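Local coordinates for hypothetical membrane protein (Corynebacterium glutamicum, PDB 6JSA) that binds heme through its C-terminal HtaA domain and probably passes it along the heme uptake machinery of the bacterium, at residues Asp77-Ile83 / Ile95-Ser101; Ser30-Val36 / Pro64-Thr70; Tyr110-Val114 / Ser139-Ala145. One frame throughout, in Å; residues are numbered along the deposited sequence.

Contact 1: residues Asp77-Ile83 / Ile95-Ser101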
ATOM      1  N   ASP A  77      -3.497  -6.319  15.451  1.00  9.77           N
ATOM      2  CA  ASP A  77      -3.399  -7.407  14.485  1.00 10.49           C
ATOM      3  C   ASP A  77      -3.937  -6.827  13.177  1.00  9.89           C
ATOM      4  O   ASP A  77      -5.153  -6.720  12.998  1.00 10.32           O
ATOM      5  CB  ASP A  77      -4.225  -8.589  14.973  1.00 12.63           C
ATOM      6  CG  ASP A  77      -4.089  -9.824  14.098  1.00 15.92           C
ATOM      7  OD1 ASP A  77      -3.729  -9.704  12.906  1.00 15.96           O
ATOM      8  OD2 ASP A  77      -4.365 -10.925  14.617  1.00 19.08           O
ATOM      9  N   MET A  78      -3.025  -6.433  12.291  1.00  8.69           N
ATOM     10  CA  MET A  78      -3.385  -5.706  11.079  1.00  8.28           C
ATOM     11  C   MET A  78      -2.744  -6.393   9.887  1.00  9.20           C
ATOM     12  O   MET A  78      -1.518  -6.528   9.830  1.00  9.85           O
ATOM     13  CB  MET A  78      -2.933  -4.247  11.155  1.00  9.46           C
ATOM     14  CG  MET A  78      -3.361  -3.438   9.945  1.00 11.20           C
ATOM     15  SD  MET A  78      -2.821  -1.725  10.081  1.00 13.44           S
ATOM     16  CE  MET A  78      -3.902  -0.934   8.895  1.00 13.59           C
ATOM     17  N   GLN A  79      -3.569  -6.813   8.939  1.00  8.83           N
ATOM     18  CA  GLN A  79      -3.102  -7.468   7.729  1.00 10.28           C
ATOM     19  C   GLN A  79      -3.421  -6.590   6.531  1.00  9.30           C
ATOM     20  O   GLN A  79      -4.555  -6.121   6.383  1.00  9.83           O
ATOM     21  CB  GLN A  79      -3.782  -8.826   7.562  1.00 13.82           C
ATOM     22  CG  GLN A  79      -3.541  -9.784   8.715  1.00 19.05           C
ATOM     23  CD  GLN A  79      -4.288 -11.079   8.530  1.00 24.30           C
ATOM     24  OE1 GLN A  79      -4.135 -11.755   7.511  1.00 26.51           O
ATOM     25  NE2 GLN A  79      -5.115 -11.429   9.505  1.00 26.16           N
ATOM     26  N   ILE A  80      -2.422  -6.385   5.679  1.00  8.26           N
ATOM     27  CA  ILE A  80      -2.572  -5.657   4.424  1.00  7.92           C
ATOM     28  C   ILE A  80      -2.075  -6.581   3.317  1.00  8.09           C
ATOM     29  O   ILE A  80      -0.925  -7.042   3.362  1.00  9.09           O
ATOM     30  CB  ILE A  80      -1.773  -4.343   4.430  1.00  8.41           C
ATOM     31  CG1 ILE A  80      -2.193  -3.453   5.608  1.00  9.40           C
ATOM     32  CG2 ILE A  80      -1.938  -3.611   3.102  1.00  9.73           C
ATOM     33  CD1 ILE A  80      -1.372  -2.196   5.751  1.00 10.11           C
ATOM     34  N   ALA A  81      -2.931  -6.866   2.335  1.00  7.94           N
ATOM     35  CA  ALA A  81      -2.575  -7.837   1.306  1.00  8.26           C
ATOM     36  C   ALA A  81      -3.002  -7.365  -0.078  1.00  7.35           C
ATOM     37  O   ALA A  81      -3.936  -6.575  -0.236  1.00  8.00           O
ATOM     38  CB  ALA A  81      -3.214  -9.199   1.577  1.00  9.40           C
ATOM     39  N   ASN A  82      -2.306  -7.885  -1.093  1.00  6.85           N
ATOM     40  CA  ASN A  82      -2.706  -7.704  -2.491  1.00  7.81           C
ATOM     41  C   ASN A  82      -2.855  -6.228  -2.861  1.00  7.38           C
ATOM     42  O   ASN A  82      -3.898  -5.786  -3.371  1.00  8.61           O
ATOM     43  CB  ASN A  82      -3.987  -8.480  -2.784  1.00  8.45           C
ATOM     44  CG  ASN A  82      -3.813  -9.954  -2.596  1.00  9.29           C
ATOM     45  OD1 ASN A  82      -2.877 -10.541  -3.134  1.00 10.00           O
ATOM     46  ND2 ASN A  82      -4.704 -10.570  -1.828  1.00 10.82           N
ATOM     47  N   ILE A  83      -1.794  -5.454  -2.627  1.00  7.21           N
ATOM     48  CA  ILE A  83      -1.879  -4.029  -2.933  1.00  7.40           C
ATOM     49  C   ILE A  83      -1.981  -3.819  -4.438  1.00  8.01           C
ATOM     50  O   ILE A  83      -1.495  -4.622  -5.250  1.00  9.13           O
ATOM     51  CB  ILE A  83      -0.746  -3.186  -2.320  1.00  9.18           C
ATOM     52  CG1 ILE A  83       0.574  -3.412  -3.049  1.00  9.67           C
ATOM     53  CG2 ILE A  83      -0.629  -3.424  -0.828  1.00  9.78           C
ATOM     54  CD1 ILE A  83       1.560  -2.273  -2.812  1.00 10.62           C
ATOM     55  N   ILE A  95      -5.176   0.466  -3.306  1.00  7.83           N
ATOM     56  CA  ILE A  95      -6.194  -0.501  -2.915  1.00  8.18           C
ATOM     57  C   ILE A  95      -5.508  -1.707  -2.281  1.00  8.08           C
ATOM     58  O   ILE A  95      -4.435  -2.123  -2.726  1.00  8.49           O
ATOM     59  CB  ILE A  95      -6.996  -0.916  -4.166  1.00  9.49           C
ATOM     60  CG1 ILE A  95      -7.700   0.300  -4.787  1.00 11.92           C
ATOM     61  CG2 ILE A  95      -7.984  -2.025  -3.861  1.00 10.96           C
ATOM     62  CD1 ILE A  95      -8.100   0.094  -6.239  1.00 13.69           C
ATOM     63  N   ALA A  96      -6.128  -2.279  -1.248  1.00  7.69           N
ATOM     64  CA  ALA A  96      -5.594  -3.483  -0.628  1.00  7.52           C
ATOM     65  C   ALA A  96      -6.723  -4.213   0.080  1.00  7.36           C
ATOM     66  O   ALA A  96      -7.784  -3.641   0.346  1.00  8.43           O
ATOM     67  CB  ALA A  96      -4.475  -3.152   0.360  1.00  8.11           C
ATOM     68  N   ASP A  97      -6.483  -5.491   0.372  1.00  7.41           N
ATOM     69  CA  ASP A  97      -7.338  -6.269   1.260  1.00  7.41           C
ATOM     70  C   ASP A  97      -6.842  -6.058   2.684  1.00  7.09           C
ATOM     71  O   ASP A  97      -5.656  -6.258   2.966  1.00  8.71           O
ATOM     72  CB  ASP A  97      -7.231  -7.761   0.937  1.00  8.12           C
ATOM     73  CG  ASP A  97      -7.533  -8.082  -0.517  1.00  9.50           C
ATOM     74  OD1 ASP A  97      -8.207  -7.271  -1.188  1.00 11.07           O
ATOM     75  OD2 ASP A  97      -7.099  -9.160  -0.982  1.00 10.75           O
ATOM     76  N   VAL A  98      -7.731  -5.635   3.582  1.00  7.20           N
ATOM     77  CA  VAL A  98      -7.324  -5.233   4.927  1.00  7.89           C
ATOM     78  C   VAL A  98      -8.200  -5.902   5.974  1.00  7.88           C
ATOM     79  O   VAL A  98      -9.431  -5.838   5.894  1.00  8.54           O
ATOM     80  CB  VAL A  98      -7.370  -3.702   5.108  1.00  8.66           C
ATOM     81  CG1 VAL A  98      -6.938  -3.314   6.532  1.00  9.82           C
ATOM     82  CG2 VAL A  98      -6.497  -3.018   4.070  1.00 10.09           C
ATOM     83  N   VAL A  99      -7.557  -6.511   6.973  1.00  8.04           N
ATOM     84  CA  VAL A  99      -8.211  -7.010   8.182  1.00  8.55           C
ATOM     85  C   VAL A  99      -7.475  -6.404   9.368  1.00  8.24           C
ATOM     86  O   VAL A  99      -6.243  -6.449   9.416  1.00  9.54           O
ATOM     87  CB  VAL A  99      -8.156  -8.548   8.271  1.00 10.11           C
ATOM     88  CG1 VAL A  99      -8.878  -9.038   9.521  1.00 10.20           C
ATOM     89  CG2 VAL A  99      -8.721  -9.182   7.009  1.00 11.05           C
ATOM     90  N   SER A 100      -8.209  -5.812  10.311  1.00  7.78           N
ATOM     91  CA  SER A 100      -7.526  -5.169  11.425  1.00  8.57           C
ATOM     92  C   SER A 100      -8.387  -5.239  12.673  1.00  8.60           C
ATOM     93  O   SER A 100      -9.610  -5.347  12.598  1.00 10.84           O
ATOM     94  CB  SER A 100      -7.206  -3.708  11.108  1.00 10.73           C
ATOM     95  OG  SER A 100      -6.201  -3.219  11.957  1.00 10.58           O
ATOM     96  N   SER A 101      -7.730  -5.141  13.826  1.00 10.02           N
ATOM     97  CA  SER A 101      -8.397  -5.156  15.121  1.00 11.36           C
ATOM     98  C   SER A 101      -8.400  -3.776  15.770  1.00 12.01           C
ATOM     99  O   SER A 101      -7.501  -2.964  15.546  1.00 13.11           O
ATOM    100  CB  SER A 101      -7.709  -6.142  16.062  1.00 12.72           C
ATOM    101  OG  SER A 101      -7.989  -7.474  15.675  1.00 15.60           O
TER
HETATM  102  O   HOH W   1      -5.058  -3.995  14.596  1.00 11.65           O
HETATM  103  O   HOH W   2      -7.484  -8.365  13.041  1.00 14.97           O
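A96 packs its methyl group against I80 and I83, with its CB 3.8 Å from I80 CG2 and 4.0 Å from I83 CG2. On the same buried face V98 follows, packing on T113 and V115 of strand 113-125. The segments lie on the arms of an antiparallel beta hairpin (strands 76-88 and 91-101); the stretches 77-81 and 95-101 run at 177°, axes 4.6 Å apart. Q79 and V99 form one hydrogen-bonded pair (Q79 N to V99 O 2.7 Å, V99 N to Q79 O 3.1 Å), A81 and D97 the next (A81 N to D97 O 2.9 Å, D97 N to A81 O 2.8 Å). Where the chain turns a corner, N82 ND2 donates to D97 OD2 (2.9 Å), while D97 OD1 forms a salt bridge with R112. Toward the heme, which S101 touches, the pairing loosens: S101 N reaches D77 O in a weak bond of 3.1 Å, and a water accepts from D77 N (2.9 Å) and S101 N (3.0 Å).

Contact 2: residues Ser30-Val36 / Pro64-Thr70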
ATOM      1  N   SER A  30       5.872  -6.439  16.059  1.00 10.40           N
ATOM      2  CA  SER A  30       6.700  -6.846  14.932  0.50 10.73           C
ATOM      3  C   SER A  30       5.785  -6.964  13.722  1.00  9.56           C
ATOM      4  O   SER A  30       4.586  -6.683  13.793  1.00  9.80           O
ATOM      5  CB  SER A  30       7.380  -8.182  15.223  0.50 13.00           C
ATOM      6  OG  SER A  30       6.398  -9.176  15.449  0.50 14.78           O
ATOM      7  N   TRP A  31       6.356  -7.387  12.607  1.00  9.06           N
ATOM      8  CA  TRP A  31       5.555  -7.754  11.454  1.00  8.79           C
ATOM      9  C   TRP A  31       6.154  -8.994  10.823  1.00  8.64           C
ATOM     10  O   TRP A  31       7.331  -9.311  11.024  1.00  9.70           O
ATOM     11  CB  TRP A  31       5.452  -6.638  10.416  1.00  8.44           C
ATOM     12  CG  TRP A  31       6.760  -6.172   9.867  1.00  8.37           C
ATOM     13  CD1 TRP A  31       7.557  -6.828   8.968  1.00  8.90           C
ATOM     14  CD2 TRP A  31       7.407  -4.924  10.142  1.00  8.73           C
ATOM     15  NE1 TRP A  31       8.664  -6.072   8.686  1.00  9.38           N
ATOM     16  CE2 TRP A  31       8.599  -4.899   9.392  1.00  9.62           C
ATOM     17  CE3 TRP A  31       7.098  -3.831  10.966  1.00  9.46           C
ATOM     18  CZ2 TRP A  31       9.480  -3.822   9.427  1.00 10.69           C
ATOM     19  CZ3 TRP A  31       7.973  -2.758  10.998  1.00 10.53           C
ATOM     20  CH2 TRP A  31       9.149  -2.762  10.231  1.00 10.99           C
ATOM     21  N   THR A  32       5.320  -9.712  10.086  1.00  8.40           N
ATOM     22  CA  THR A  32       5.791 -10.783   9.227  1.00  8.71           C
ATOM     23  C   THR A  32       5.320 -10.522   7.805  1.00  8.88           C
ATOM     24  O   THR A  32       4.325  -9.828   7.567  1.00  9.26           O
ATOM     25  CB  THR A  32       5.355 -12.175   9.714  1.00 10.40           C
ATOM     26  OG1 THR A  32       3.933 -12.299   9.609  1.00 11.91           O
ATOM     27  CG2 THR A  32       5.797 -12.405  11.156  1.00 11.36           C
ATOM     28  N   LEU A  33       6.070 -11.086   6.865  1.00  7.86           N
ATOM     29  CA  LEU A  33       5.920 -10.832   5.441  1.00  7.88           C
ATOM     30  C   LEU A  33       5.731 -12.147   4.714  1.00  7.21           C
ATOM     31  O   LEU A  33       6.410 -13.137   5.007  1.00  7.69           O
ATOM     32  CB  LEU A  33       7.173 -10.153   4.890  1.00  8.40           C
ATOM     33  CG  LEU A  33       7.520  -8.831   5.577  1.00  9.39           C
ATOM     34  CD1 LEU A  33       8.779  -8.226   4.968  1.00 10.87           C
ATOM     35  CD2 LEU A  33       6.351  -7.833   5.512  1.00 10.49           C
ATOM     36  N   ASN A  34       4.830 -12.139   3.741  1.00  6.99           N
ATOM     37  CA  ASN A  34       4.545 -13.322   2.934  1.00  6.82           C
ATOM     38  C   ASN A  34       4.484 -12.824   1.495  1.00  6.47           C
ATOM     39  O   ASN A  34       3.494 -12.211   1.084  1.00  7.52           O
ATOM     40  CB  ASN A  34       3.236 -13.965   3.375  1.00  7.52           C
ATOM     41  CG  ASN A  34       3.142 -15.425   2.998  1.00  8.16           C
ATOM     42  OD1 ASN A  34       4.083 -16.196   3.199  1.00  8.59           O
ATOM     43  ND2 ASN A  34       2.005 -15.817   2.448  1.00 10.37           N
ATOM     44  N   GLY A  35       5.546 -13.068   0.736  1.00  6.20           N
ATOM     45  CA  GLY A  35       5.581 -12.592  -0.629  1.00  6.76           C
ATOM     46  C   GLY A  35       5.928 -11.133  -0.767  1.00  6.87           C
ATOM     47  O   GLY A  35       5.684 -10.556  -1.828  1.00  7.53           O
ATOM     48  N   VAL A  36       6.487 -10.523   0.282  1.00  6.41           N
ATOM     49  CA  VAL A  36       6.853  -9.110   0.338  1.00  6.67           C
ATOM     50  C   VAL A  36       8.227  -9.035   0.993  1.00  6.86           C
ATOM     51  O   VAL A  36       8.520  -9.809   1.910  1.00  7.70           O
ATOM     52  CB  VAL A  36       5.812  -8.320   1.179  1.00  7.15           C
ATOM     53  CG1 VAL A  36       6.200  -6.846   1.360  1.00  8.44           C
ATOM     54  CG2 VAL A  36       4.426  -8.463   0.578  1.00  6.91           C
ATOM     55  N   PRO A  64       0.936  -9.277  -5.495  1.00  7.51           N
ATOM     56  CA  PRO A  64       0.554 -10.250  -4.469  1.00  7.26           C
ATOM     57  C   PRO A  64       1.312  -9.936  -3.182  1.00  7.34           C
ATOM     58  O   PRO A  64       2.141  -9.026  -3.123  1.00  8.15           O
ATOM     59  CB  PRO A  64       1.053 -11.560  -5.073  1.00  7.56           C
ATOM     60  CG  PRO A  64       2.346 -11.135  -5.711  1.00  8.71           C
ATOM     61  CD  PRO A  64       2.089  -9.754  -6.285  1.00  8.66           C
ATOM     62  N   GLY A  65       1.022 -10.713  -2.146  1.00  7.07           N
ATOM     63  CA  GLY A  65       1.792 -10.644  -0.924  1.00  7.43           C
ATOM     64  C   GLY A  65       1.059  -9.920   0.193  1.00  7.01           C
ATOM     65  O   GLY A  65       0.172  -9.087  -0.028  1.00  7.44           O
ATOM     66  N   SER A  66       1.464 -10.231   1.420  1.00  7.28           N
ATOM     67  CA  SER A  66       0.834  -9.652   2.594  1.00  7.76           C
ATOM     68  C   SER A  66       1.862  -9.232   3.636  1.00  7.42           C
ATOM     69  O   SER A  66       2.955  -9.802   3.742  1.00  7.28           O
ATOM     70  CB  SER A  66      -0.171 -10.617   3.219  1.00  9.80           C
ATOM     71  OG  SER A  66       0.453 -11.826   3.571  1.00 11.25           O
ATOM     72  N   ILE A  67       1.472  -8.218   4.405  1.00  7.71           N
ATOM     73  CA  ILE A  67       2.175  -7.756   5.594  1.00  7.46           C
ATOM     74  C   ILE A  67       1.247  -7.990   6.774  1.00  7.43           C
ATOM     75  O   ILE A  67       0.058  -7.657   6.701  1.00  8.83           O
ATOM     76  CB  ILE A  67       2.494  -6.255   5.497  1.00  8.45           C
ATOM     77  CG1 ILE A  67       3.230  -5.928   4.195  1.00 10.35           C
ATOM     78  CG2 ILE A  67       3.267  -5.806   6.738  1.00  9.37           C
ATOM     79  CD1 ILE A  67       3.190  -4.464   3.871  1.00 11.46           C
ATOM     80  N   HIS A  68       1.789  -8.526   7.867  1.00  7.85           N
ATOM     81  CA  HIS A  68       1.003  -8.828   9.061  0.57  7.36           C
ATOM     82  C   HIS A  68       1.668  -8.145  10.254  1.00  7.10           C
ATOM     83  O   HIS A  68       2.702  -8.608  10.748  1.00  8.54           O
ATOM     84  CB  HIS A  68       0.911 -10.335   9.266  0.57  9.13           C
ATOM     85  CG  HIS A  68      -0.117 -10.746  10.272  0.57 10.81           C
ATOM     86  ND1 HIS A  68      -0.451 -12.064  10.495  0.57 13.80           N
ATOM     87  CD2 HIS A  68      -0.887 -10.015  11.114  0.57 11.81           C
ATOM     88  CE1 HIS A  68      -1.381 -12.127  11.431  0.57 13.80           C
ATOM     89  NE2 HIS A  68      -1.664 -10.898  11.823  0.57 13.01           N
ATOM     90  N   PHE A  69       1.079  -7.038  10.713  1.00  7.47           N
ATOM     91  CA  PHE A  69       1.567  -6.317  11.888  1.00  8.10           C
ATOM     92  C   PHE A  69       0.908  -6.877  13.140  1.00  8.32           C
ATOM     93  O   PHE A  69      -0.292  -7.157  13.146  1.00  8.85           O
ATOM     94  CB  PHE A  69       1.188  -4.839  11.799  1.00  8.54           C
ATOM     95  CG  PHE A  69       1.815  -4.091  10.651  1.00  8.11           C
ATOM     96  CD1 PHE A  69       3.124  -3.640  10.727  1.00  8.31           C
ATOM     97  CD2 PHE A  69       1.072  -3.795   9.514  1.00  8.68           C
ATOM     98  CE1 PHE A  69       3.689  -2.922   9.694  1.00  8.27           C
ATOM     99  CE2 PHE A  69       1.637  -3.081   8.472  1.00  9.05           C
ATOM    100  CZ  PHE A  69       2.943  -2.644   8.562  1.00  8.33           C
ATOM    101  N   THR A  70       1.688  -7.008  14.214  1.00  8.66           N
ATOM    102  CA  THR A  70       1.143  -7.394  15.512  1.00 10.19           C
ATOM    103  C   THR A  70       1.763  -6.536  16.603  1.00  9.71           C
ATOM    104  O   THR A  70       2.857  -5.989  16.447  1.00 10.76           O
ATOM    105  CB  THR A  70       1.391  -8.873  15.824  1.00 13.91           C
ATOM    106  OG1 THR A  70       2.796  -9.137  15.779  1.00 16.30           O
ATOM    107  CG2 THR A  70       0.666  -9.767  14.833  1.00 15.11           C
TER
HETATM  108  O   HOH W   3       3.844 -10.031  13.386  1.00 26.40           O
HETATM  109  O   HOH W   4       1.929 -14.299  10.459  1.00 33.18           O
HETATM  110  O   HOH W   5       4.963  -8.537  -3.621  1.00  7.94           O
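Six backbone hydrogen bonds join strand 30-34 to strand 66-70 as neighbours in the antiparallel beta-sheet of this HtaA domain. They come in three reciprocal pairs: S30 N to T70 O (3.1 Å) with T70 N to S30 O (2.9 Å), T32 N to H68 O with H68 N to T32 O (both 2.9 Å), and N34 N to S66 O (3.0 Å) with S66 N to N34 O (2.9 Å). The short axes run at 163°, 4.6 Å apart. The side chains of these pairs share the polar face. Here a water lies 3.0 Å from T32 OG1 and 3.3 Å from H68 ND1, bonding to both, while H68 NE2 is hydrogen-bonded to D77 on the next strand.

W31, L33, I67 and F69 occupy the other face, in the non-hydrogen-bonded pairs W31-F69 and L33-I67. The rings of W31 and F69 meet obliquely, W31 CE3 lying 3.8 Å from F69 CE1, and L33 CD2 is 3.9 Å from I67 CG1. F43 meets W31 edge-to-face, whereas F69 makes an edge-to-face pair with F18 of helix 16-23, the helix that carries the heme-iron ligand Y21. The apolar face thus joins the sheet to the heme-bearing helix.

Beyond N34 the chain bends through G35, and V36 points its CA-to-CB bond toward the 64-70 segment. The backbone angles of G65 already call for glycine, and a beta carbon there would also clash with G35 O and with V36 CG2, which lies 3.7 Å from G65 C and 3.6 Å from S66 N.

Contact 3: residues Tyr110-Val114 / Ser139-Ala145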
ATOM      1  N   TYR A 110     -12.198  -5.551   6.387  1.00  9.14           N
ATOM      2  CA  TYR A 110     -12.617  -4.440   5.540  1.00 10.12           C
ATOM      3  C   TYR A 110     -12.761  -4.847   4.087  1.00 10.65           C
ATOM      4  O   TYR A 110     -13.240  -4.044   3.276  1.00 11.94           O
ATOM      5  CB  TYR A 110     -11.640  -3.262   5.680  1.00 10.19           C
ATOM      6  CG  TYR A 110     -11.676  -2.678   7.068  1.00 10.23           C
ATOM      7  CD1 TYR A 110     -10.868  -3.184   8.076  1.00 10.72           C
ATOM      8  CD2 TYR A 110     -12.555  -1.643   7.381  1.00 10.66           C
ATOM      9  CE1 TYR A 110     -10.929  -2.672   9.356  1.00 11.22           C
ATOM     10  CE2 TYR A 110     -12.621  -1.119   8.653  1.00 11.25           C
ATOM     11  CZ  TYR A 110     -11.807  -1.640   9.641  1.00 11.09           C
ATOM     12  OH  TYR A 110     -11.872  -1.137  10.916  1.00 12.80           O
ATOM     13  N   GLY A 111     -12.375  -6.075   3.751  1.00  9.80           N
ATOM     14  CA  GLY A 111     -12.405  -6.520   2.383  1.00 10.16           C
ATOM     15  C   GLY A 111     -11.369  -5.779   1.549  1.00  9.60           C
ATOM     16  O   GLY A 111     -10.379  -5.233   2.047  1.00  9.73           O
ATOM     17  N   ARG A 112     -11.629  -5.758   0.250  1.00  9.52           N
ATOM     18  CA  ARG A 112     -10.791  -5.019  -0.678  1.00  9.49           C
ATOM     19  C   ARG A 112     -11.262  -3.572  -0.688  1.00  9.06           C
ATOM     20  O   ARG A 112     -12.426  -3.295  -1.001  1.00 12.37           O
ATOM     21  CB  ARG A 112     -10.874  -5.633  -2.072  1.00 10.27           C
ATOM     22  CG  ARG A 112      -9.857  -5.055  -3.015  1.00 10.62           C
ATOM     23  CD  ARG A 112      -9.470  -6.031  -4.114  1.00 10.77           C
ATOM     24  NE  ARG A 112      -8.361  -5.490  -4.892  1.00 10.65           N
ATOM     25  CZ  ARG A 112      -7.085  -5.551  -4.515  1.00  9.82           C
ATOM     26  NH1 ARG A 112      -6.749  -6.144  -3.372  1.00 10.17           N
ATOM     27  NH2 ARG A 112      -6.143  -5.009  -5.269  1.00 10.91           N
ATOM     28  N   THR A 113     -10.372  -2.651  -0.325  1.00  9.12           N
ATOM     29  CA  THR A 113     -10.785  -1.288  -0.026  1.00  9.93           C
ATOM     30  C   THR A 113      -9.712  -0.308  -0.478  1.00  9.16           C
ATOM     31  O   THR A 113      -8.528  -0.645  -0.549  1.00  8.94           O
ATOM     32  CB  THR A 113     -11.043  -1.133   1.483  1.00 12.42           C
ATOM     33  OG1 THR A 113     -11.630   0.142   1.745  1.00 14.33           O
ATOM     34  CG2 THR A 113      -9.744  -1.267   2.285  1.00 12.44           C
ATOM     35  N   VAL A 114     -10.132   0.918  -0.778  1.00  9.33           N
ATOM     36  CA  VAL A 114      -9.168   1.989  -0.990  1.00  8.88           C
ATOM     37  C   VAL A 114      -8.574   2.371   0.360  1.00  8.59           C
ATOM     38  O   VAL A 114      -9.293   2.825   1.256  1.00  9.64           O
ATOM     39  CB  VAL A 114      -9.825   3.191  -1.683  1.00 10.56           C
ATOM     40  CG1 VAL A 114      -8.837   4.343  -1.811  1.00 12.07           C
ATOM     41  CG2 VAL A 114     -10.358   2.777  -3.043  1.00 11.90           C
ATOM     42  N   SER A 139      -7.648   6.969   3.682  1.00  9.74           N
ATOM     43  CA  SER A 139      -9.085   6.908   3.459  1.00  9.55           C
ATOM     44  C   SER A 139      -9.843   6.734   4.777  1.00 10.35           C
ATOM     45  O   SER A 139      -9.261   6.515   5.843  1.00 10.05           O
ATOM     46  CB  SER A 139      -9.412   5.713   2.569  1.00 10.23           C
ATOM     47  OG  SER A 139      -9.158   4.511   3.284  1.00  9.96           O
ATOM     48  N   GLN A 140     -11.174   6.810   4.681  1.00 11.13           N
ATOM     49  CA  GLN A 140     -12.025   6.541   5.837  0.53 12.42           C
ATOM     50  C   GLN A 140     -11.811   5.122   6.354  1.00 11.54           C
ATOM     51  O   GLN A 140     -11.594   4.906   7.550  1.00 11.84           O
ATOM     52  CB  GLN A 140     -13.492   6.756   5.456  0.53 14.50           C
ATOM     53  CG  GLN A 140     -13.818   8.155   4.955  0.53 16.01           C
ATOM     54  CD  GLN A 140     -13.974   9.155   6.078  0.53 17.01           C
ATOM     55  OE1 GLN A 140     -14.151   8.779   7.234  0.53 17.43           O
ATOM     56  NE2 GLN A 140     -13.908  10.437   5.743  0.53 16.53           N
ATOM     57  N   SER A 141     -11.871   4.134   5.456  1.00 10.96           N
ATOM     58  CA  SER A 141     -11.672   2.752   5.883  1.00 11.42           C
ATOM     59  C   SER A 141     -10.267   2.547   6.431  1.00 10.93           C
ATOM     60  O   SER A 141     -10.079   1.812   7.405  1.00 10.91           O
ATOM     61  CB  SER A 141     -11.945   1.792   4.727  1.00 12.20           C
ATOM     62  OG  SER A 141     -11.012   1.993   3.686  1.00 14.01           O
ATOM     63  N   GLY A 142      -9.270   3.201   5.828  1.00 10.04           N
ATOM     64  CA  GLY A 142      -7.919   3.095   6.351  1.00  9.46           C
ATOM     65  C   GLY A 142      -7.798   3.653   7.757  1.00  8.98           C
ATOM     66  O   GLY A 142      -7.145   3.061   8.619  1.00  9.26           O
ATOM     67  N   SER A 143      -8.434   4.799   8.012  1.00  9.23           N
ATOM     68  CA  SER A 143      -8.437   5.372   9.354  1.00 10.58           C
ATOM     69  C   SER A 143      -9.047   4.409  10.365  1.00  9.81           C
ATOM     70  O   SER A 143      -8.509   4.226  11.469  1.00 10.24           O
ATOM     71  CB  SER A 143      -9.208   6.689   9.321  1.00 12.18           C
ATOM     72  OG  SER A 143      -9.323   7.254  10.609  1.00 14.45           O
ATOM     73  N   GLN A 144     -10.168   3.778  10.009  1.00 10.30           N
ATOM     74  CA  GLN A 144     -10.767   2.789  10.897  1.00 10.97           C
ATOM     75  C   GLN A 144      -9.845   1.597  11.097  1.00 10.18           C
ATOM     76  O   GLN A 144      -9.754   1.054  12.200  1.00 10.74           O
ATOM     77  CB  GLN A 144     -12.107   2.323  10.339  1.00 12.93           C
ATOM     78  CG  GLN A 144     -13.142   3.423  10.260  1.00 16.04           C
ATOM     79  CD  GLN A 144     -14.423   2.957   9.608  1.00 21.09           C
ATOM     80  OE1 GLN A 144     -14.732   1.763   9.605  1.00 23.76           O
ATOM     81  NE2 GLN A 144     -15.174   3.893   9.043  1.00 23.07           N
ATOM     82  N   ALA A 145      -9.169   1.158  10.036  1.00  9.64           N
ATOM     83  CA  ALA A 145      -8.276   0.012  10.170  1.00  9.80           C
ATOM     84  C   ALA A 145      -7.103   0.319  11.086  1.00  9.66           C
ATOM     85  O   ALA A 145      -6.572  -0.589  11.735  1.00 10.40           O
ATOM     86  CB  ALA A 145      -7.787  -0.438   8.795  1.00  9.91           C
TER
HETATM   87  O   HOH W   6     -14.269  -0.244  12.002  1.00 26.34           O
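S139 is the N-cap of the short helix 140-145, which packs against Y110, T113 and V114, the residues flanking the corner between strands 107-111 and 113-125 in the beta-rich HtaA domain. Its hydroxyl works in two directions: S139 OG accepts from G142 N at 2.9 Å, capping the first turn, and donates to V114 O at 2.6 Å, tying the start of the helix to the strand. At S141 the CA-to-CB bond points toward the strand segment, and S141 OG shares a 2.8 Å hydrogen bond with T113 OG1. The carbonyl of S141 accepts from A145 N inside the helix (2.9 Å) and also lies over one face of the Y110 ring, 4.1 Å from Y110 CE2.

S143 turns to the other side, where its hydroxyl bonds to the backbone of the heme-binding residue Y150. Q144 comes back to the tyrosine, its CB 3.5 Å from Y110 OH. A water bridges the two side chains, 2.8 Å from Y110 OH and donating to Q144 OE1 over 3.2 Å.

The last residue, A145, lines the heme pocket and touches the ligand. Its carbonyl accepts from S100 of strand 91-101, so the end of the helix is bonded to the sheet beside the heme. Y110, the residue most covered in this contact, packs against the methyl group here, Y110 CE1 lying 3.9 Å from A145 CB.

Contacts 2 and 1 are neighbouring strand pairs of one antiparallel sheet, and contact 3 sets a short helix against strands further along it. Along the chain they come in series: contact 2 closes, then contact 1, then contact 3. The centre of contact 1 lies about 9 Å from the centre of each of the others; the centres of contacts 2 and 3 are about 17 Å apart, and their nearest atoms, about 8 Å apart, do not touch. Strand 66-71 pairs with strand 76-88 through M78 O and F69 N (2.8 Å), and strand 91-101 with strand 107-111 through V98 O and Y110 N (2.8 Å). S101 and A145 are heme-pocket residues, so the ends of strand 91-101 and helix 140-145 together border the heme.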